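Local structure of acetyltransferase, GNAT family (Streptococcus agalactiae 2603V/R, 2PC1) at residues A[104-117]-A[133-147]. The protein probably transfers an acyl group, most likely acetyl from acetyl-coenzyme A, to an acceptor that is not yet known, as a GNAT-family acetyltransferase. Residues are numbered along the deposited sequence; the frame is centred on the assembly and turned at random.
Sequences WLHDNHRYLTFHRI and LQGLIEGHKGPDFRC. With SO4 (sulfate ion), chain B.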
# COMPACT_ATOMS: atom_id res chain seq x y z
N TRP A 104 -8.05 15.15 -8.55
CA TRP A 104 -6.87 14.43 -8.99
C TRP A 104 -6.04 15.31 -9.92
O TRP A 104 -6.54 16.31 -10.48
CB TRP A 104 -7.27 13.14 -9.69
CG TRP A 104 -7.93 12.14 -8.81
CD1 TRP A 104 -9.26 11.79 -8.78
CD2 TRP A 104 -7.30 11.36 -7.81
NE1 TRP A 104 -9.48 10.83 -7.84
CE2 TRP A 104 -8.29 10.55 -7.21
CE3 TRP A 104 -5.98 11.25 -7.36
CZ2 TRP A 104 -8.00 9.64 -6.19
CZ3 TRP A 104 -5.70 10.35 -6.38
CH2 TRP A 104 -6.71 9.55 -5.80
N LEU A 105 -4.77 14.96 -10.10
CA LEU A 105 -3.90 15.71 -10.97
C LEU A 105 -4.40 15.63 -12.40
O LEU A 105 -4.21 16.57 -13.17
CB LEU A 105 -2.48 15.16 -10.89
CG LEU A 105 -1.84 15.20 -9.51
CD1 LEU A 105 -0.46 14.59 -9.59
CD2 LEU A 105 -1.77 16.61 -8.98
N HIS A 106 -4.97 14.48 -12.77
CA HIS A 106 -5.72 14.29 -14.01
C HIS A 106 -6.69 13.13 -13.79
O HIS A 106 -6.46 12.32 -12.89
CB HIS A 106 -4.84 14.09 -15.29
CG HIS A 106 -4.08 12.79 -15.34
ND1 HIS A 106 -4.70 11.56 -15.44
CD2 HIS A 106 -2.75 12.53 -15.37
CE1 HIS A 106 -3.78 10.60 -15.48
NE2 HIS A 106 -2.59 11.17 -15.43
N ASP A 107 -7.69 13.01 -14.66
CA ASP A 107 -8.81 12.11 -14.41
C ASP A 107 -8.79 10.84 -15.26
O ASP A 107 -9.84 10.27 -15.55
CB ASP A 107 -10.14 12.84 -14.59
CG ASP A 107 -11.29 12.17 -13.84
OD1 ASP A 107 -11.01 11.38 -12.91
OD2 ASP A 107 -12.46 12.44 -14.17
N ASN A 108 -7.61 10.36 -15.63
CA ASN A 108 -7.56 9.10 -16.36
C ASN A 108 -8.23 7.99 -15.54
O ASN A 108 -8.18 7.96 -14.31
CB ASN A 108 -6.14 8.72 -16.77
CG ASN A 108 -6.10 7.67 -17.89
OD1 ASN A 108 -6.27 6.48 -17.65
ND2 ASN A 108 -5.90 8.13 -19.12
N HIS A 109 -8.90 7.10 -16.24
CA HIS A 109 -9.65 6.02 -15.64
C HIS A 109 -8.77 4.90 -15.11
O HIS A 109 -9.10 4.25 -14.14
CB HIS A 109 -10.58 5.43 -16.72
CG HIS A 109 -11.52 4.39 -16.22
ND1 HIS A 109 -12.76 4.70 -15.71
CD2 HIS A 109 -11.40 3.05 -16.14
CE1 HIS A 109 -13.37 3.59 -15.36
NE2 HIS A 109 -12.57 2.57 -15.60
N ARG A 110 -7.63 4.66 -15.75
CA ARG A 110 -6.83 3.48 -15.44
C ARG A 110 -5.54 3.92 -14.80
O ARG A 110 -4.85 4.79 -15.32
CB ARG A 110 -6.49 2.73 -16.71
CG ARG A 110 -5.57 1.57 -16.51
CD ARG A 110 -5.17 0.97 -17.82
NE ARG A 110 -4.41 -0.24 -17.58
CZ ARG A 110 -3.94 -1.01 -18.55
NH1 ARG A 110 -4.17 -0.70 -19.81
NH2 ARG A 110 -3.25 -2.08 -18.25
N TYR A 111 -5.23 3.35 -13.64
CA TYR A 111 -4.02 3.71 -12.90
C TYR A 111 -3.61 2.54 -12.02
O TYR A 111 -4.30 1.56 -11.96
CB TYR A 111 -4.24 5.02 -12.10
CG TYR A 111 -5.59 5.10 -11.45
CD1 TYR A 111 -5.85 4.42 -10.27
CD2 TYR A 111 -6.61 5.84 -12.01
CE1 TYR A 111 -7.12 4.44 -9.70
CE2 TYR A 111 -7.86 5.85 -11.46
CZ TYR A 111 -8.10 5.18 -10.28
OH TYR A 111 -9.36 5.20 -9.73
N LEU A 112 -2.47 2.67 -11.37
CA LEU A 112 -2.02 1.68 -10.39
C LEU A 112 -2.33 2.18 -9.01
O LEU A 112 -2.01 3.32 -8.69
CB LEU A 112 -0.51 1.44 -10.53
CG LEU A 112 -0.12 0.69 -11.79
CD1 LEU A 112 1.38 0.78 -11.99
CD2 LEU A 112 -0.54 -0.77 -11.71
N THR A 113 -2.94 1.35 -8.20
CA THR A 113 -3.24 1.70 -6.84
C THR A 113 -2.56 0.71 -5.90
O THR A 113 -2.53 -0.48 -6.18
CB THR A 113 -4.78 1.72 -6.57
OG1 THR A 113 -5.43 2.49 -7.60
CG2 THR A 113 -5.08 2.33 -5.21
N PHE A 114 -2.03 1.21 -4.80
CA PHE A 114 -1.47 0.37 -3.76
C PHE A 114 -2.43 0.34 -2.60
O PHE A 114 -2.86 1.38 -2.16
CB PHE A 114 -0.12 0.89 -3.24
CG PHE A 114 0.99 0.98 -4.27
CD1 PHE A 114 0.94 0.39 -5.52
CD2 PHE A 114 2.13 1.72 -3.95
CE1 PHE A 114 2.00 0.52 -6.40
CE2 PHE A 114 3.19 1.84 -4.83
CZ PHE A 114 3.13 1.25 -6.05
N HIS A 115 -2.73 -0.86 -2.10
CA HIS A 115 -3.58 -1.06 -0.93
C HIS A 115 -2.88 -2.00 0.02
O HIS A 115 -1.93 -2.71 -0.35
CB HIS A 115 -4.90 -1.74 -1.32
CG HIS A 115 -5.71 -1.03 -2.37
ND1 HIS A 115 -6.57 -0.00 -2.07
CD2 HIS A 115 -5.85 -1.28 -3.69
CE1 HIS A 115 -7.19 0.38 -3.17
NE2 HIS A 115 -6.76 -0.37 -4.17
N ARG A 116 -3.37 -2.06 1.25
CA ARG A 116 -2.98 -3.10 2.20
C ARG A 116 -1.48 -3.13 2.42
O ARG A 116 -0.85 -4.19 2.50
CB ARG A 116 -3.55 -4.46 1.79
CG ARG A 116 -5.05 -4.47 1.93
CD ARG A 116 -5.70 -5.75 1.43
NE ARG A 116 -5.70 -5.90 -0.03
CZ ARG A 116 -6.51 -5.24 -0.85
NH1 ARG A 116 -7.32 -4.31 -0.39
NH2 ARG A 116 -6.48 -5.51 -2.15
N ILE A 117 -0.88 -1.96 2.52
CA ILE A 117 0.54 -1.85 2.71
C ILE A 117 0.89 -2.16 4.16
O ILE A 117 0.39 -1.53 5.08
CB ILE A 117 1.05 -0.45 2.34
CG1 ILE A 117 0.78 -0.15 0.87
CG2 ILE A 117 2.55 -0.34 2.63
CD1 ILE A 117 0.93 1.30 0.50
N LEU A 133 8.19 0.49 -1.68
CA LEU A 133 7.30 1.20 -2.55
C LEU A 133 8.00 1.86 -3.73
O LEU A 133 7.49 1.83 -4.86
CB LEU A 133 6.48 2.21 -1.72
CG LEU A 133 5.65 1.56 -0.60
CD1 LEU A 133 4.93 2.62 0.19
CD2 LEU A 133 4.67 0.56 -1.11
N GLN A 134 9.19 2.42 -3.51
CA GLN A 134 9.99 2.96 -4.60
C GLN A 134 10.30 1.85 -5.61
O GLN A 134 10.23 2.05 -6.82
CB GLN A 134 11.28 3.59 -4.07
CG GLN A 134 12.00 4.40 -5.13
CD GLN A 134 13.20 5.18 -4.61
OE1 GLN A 134 13.50 5.20 -3.41
NE2 GLN A 134 13.92 5.81 -5.54
N GLY A 135 10.65 0.66 -5.10
CA GLY A 135 10.91 -0.50 -5.98
C GLY A 135 9.70 -0.93 -6.80
O GLY A 135 9.82 -1.19 -8.00
N LEU A 136 8.51 -0.93 -6.19
CA LEU A 136 7.27 -1.20 -6.94
C LEU A 136 7.03 -0.15 -8.01
O LEU A 136 6.63 -0.47 -9.12
CB LEU A 136 6.06 -1.22 -6.01
CG LEU A 136 6.00 -2.41 -5.06
CD1 LEU A 136 4.83 -2.21 -4.10
CD2 LEU A 136 5.86 -3.73 -5.82
N ILE A 137 7.27 1.11 -7.68
CA ILE A 137 7.08 2.20 -8.66
C ILE A 137 8.09 2.04 -9.79
O ILE A 137 7.74 2.16 -10.95
CB ILE A 137 7.23 3.57 -7.98
CG1 ILE A 137 6.06 3.79 -7.02
CG2 ILE A 137 7.27 4.69 -9.04
CD1 ILE A 137 6.27 4.87 -6.00
N GLU A 138 9.34 1.76 -9.47
CA GLU A 138 10.36 1.59 -10.52
C GLU A 138 10.03 0.41 -11.42
O GLU A 138 10.22 0.49 -12.63
CB GLU A 138 11.72 1.40 -9.90
CG GLU A 138 12.17 2.57 -9.03
CD GLU A 138 13.03 3.58 -9.72
OE1 GLU A 138 13.14 3.52 -10.97
OE2 GLU A 138 13.60 4.43 -9.00
N GLY A 139 9.49 -0.65 -10.82
CA GLY A 139 9.19 -1.89 -11.53
C GLY A 139 7.94 -1.90 -12.38
O GLY A 139 7.70 -2.84 -13.12
N HIS A 140 7.11 -0.86 -12.29
CA HIS A 140 5.88 -0.80 -13.06
C HIS A 140 5.93 0.40 -13.99
O HIS A 140 6.45 1.45 -13.63
CB HIS A 140 4.68 -0.65 -12.13
CG HIS A 140 4.30 -1.91 -11.44
ND1 HIS A 140 4.92 -2.34 -10.28
CD2 HIS A 140 3.37 -2.85 -11.74
CE1 HIS A 140 4.37 -3.48 -9.89
NE2 HIS A 140 3.42 -3.81 -10.76
N LYS A 141 5.36 0.25 -15.19
CA LYS A 141 5.36 1.35 -16.14
C LYS A 141 4.52 2.51 -15.62
O LYS A 141 4.92 3.66 -15.74
CB LYS A 141 4.83 0.92 -17.51
CG LYS A 141 4.81 2.05 -18.53
N GLY A 142 3.36 2.20 -15.07
CA GLY A 142 2.43 3.25 -14.66
C GLY A 142 2.02 4.02 -15.90
O GLY A 142 1.56 3.40 -16.88
N PRO A 143 2.22 5.35 -15.93
CA PRO A 143 2.96 6.18 -14.98
C PRO A 143 2.15 6.77 -13.83
O PRO A 143 2.69 7.53 -13.06
CB PRO A 143 3.47 7.31 -15.88
CG PRO A 143 2.36 7.49 -16.88
CD PRO A 143 1.82 6.12 -17.13
N ASP A 144 0.87 6.41 -13.72
CA ASP A 144 -0.05 7.02 -12.76
C ASP A 144 -0.22 6.07 -11.59
O ASP A 144 -0.73 4.96 -11.73
CB ASP A 144 -1.37 7.29 -13.49
CG ASP A 144 -2.40 8.00 -12.70
OD1 ASP A 144 -2.24 8.23 -11.49
OD2 ASP A 144 -3.43 8.36 -13.30
N PHE A 145 0.25 6.51 -10.43
CA PHE A 145 0.22 5.75 -9.19
C PHE A 145 -0.64 6.48 -8.18
O PHE A 145 -0.46 7.68 -7.97
CB PHE A 145 1.63 5.60 -8.63
CG PHE A 145 2.52 4.74 -9.48
CD1 PHE A 145 3.18 5.27 -10.58
CD2 PHE A 145 2.70 3.40 -9.19
CE1 PHE A 145 4.00 4.49 -11.37
CE2 PHE A 145 3.53 2.63 -9.97
CZ PHE A 145 4.15 3.17 -11.06
N ARG A 146 -1.56 5.77 -7.55
CA ARG A 146 -2.43 6.38 -6.55
C ARG A 146 -2.45 5.56 -5.26
O ARG A 146 -2.14 4.38 -5.23
CB ARG A 146 -3.81 6.52 -7.12
CG ARG A 146 -3.78 7.36 -8.40
CD ARG A 146 -5.15 7.78 -8.87
NE ARG A 146 -5.01 8.35 -10.21
CZ ARG A 146 -5.99 8.97 -10.87
NH1 ARG A 146 -7.16 9.18 -10.28
NH2 ARG A 146 -5.80 9.33 -12.12
N CYS A 147 -2.82 6.20 -4.18
CA CYS A 147 -2.86 5.56 -2.86
C CYS A 147 -3.75 6.40 -2.00
O CYS A 147 -3.90 7.60 -2.24
CB CYS A 147 -1.47 5.50 -2.25
SG CYS A 147 -1.31 4.38 -0.84
S SO4 B . -6.08 -0.11 3.01
O1 SO4 B . -5.26 -1.27 3.28
O2 SO4 B . -5.29 0.84 2.22
O3 SO4 B . -7.29 -0.45 2.30
O4 SO4 B . -6.40 0.51 4.29
O HOH W 1 -9.39 9.35 -12.13
O HOH W 2 -3.70 7.08 -15.70
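Leu112 and Thr113 pair in parallel with Phe145 and Arg146: Leu112 N donates to Asp144 O (2.9 Å), Arg146 N to Leu112 O (2.7 Å) and Phe114 N to Arg146 O (3.2 Å). On the sheet face that carries Thr113 and Arg146, the extended arginine runs between two aromatic rings. Its guanidinium lies flat on Tyr111, planes 14° apart and centres 3.9 Å apart, while NH1 lies over one face of the Trp104 indole, 3.3 Å from CD2, with CZ in cation-pi contact with the five-membered ring. Asp144 fixes the rotation of the guanidinium by a side-on grip, OD1 taking NE and OD2 taking NH2 (2.8 Å) through its syn lone pair; Gln181 also binds OD1, and a water links OD2 to Arg110 O. Strand 111-119, helix 127-139 and strand 144-149 form a beta-alpha-beta unit of the GNAT fold, and its helix packs on the opposite face of the sheet. There Phe114, with CG anti to its carbonyl carbon (chi1 -61°), sends CZ to Leu136 CB (3.8 Å); Leu136 CD1 lies over one ring face and Ile137 CG1 at the edge. Leu112 CD1 touches Phe145 CE2 (3.5 Å) and His140 CB; His140 ND1 donates to Leu136 O.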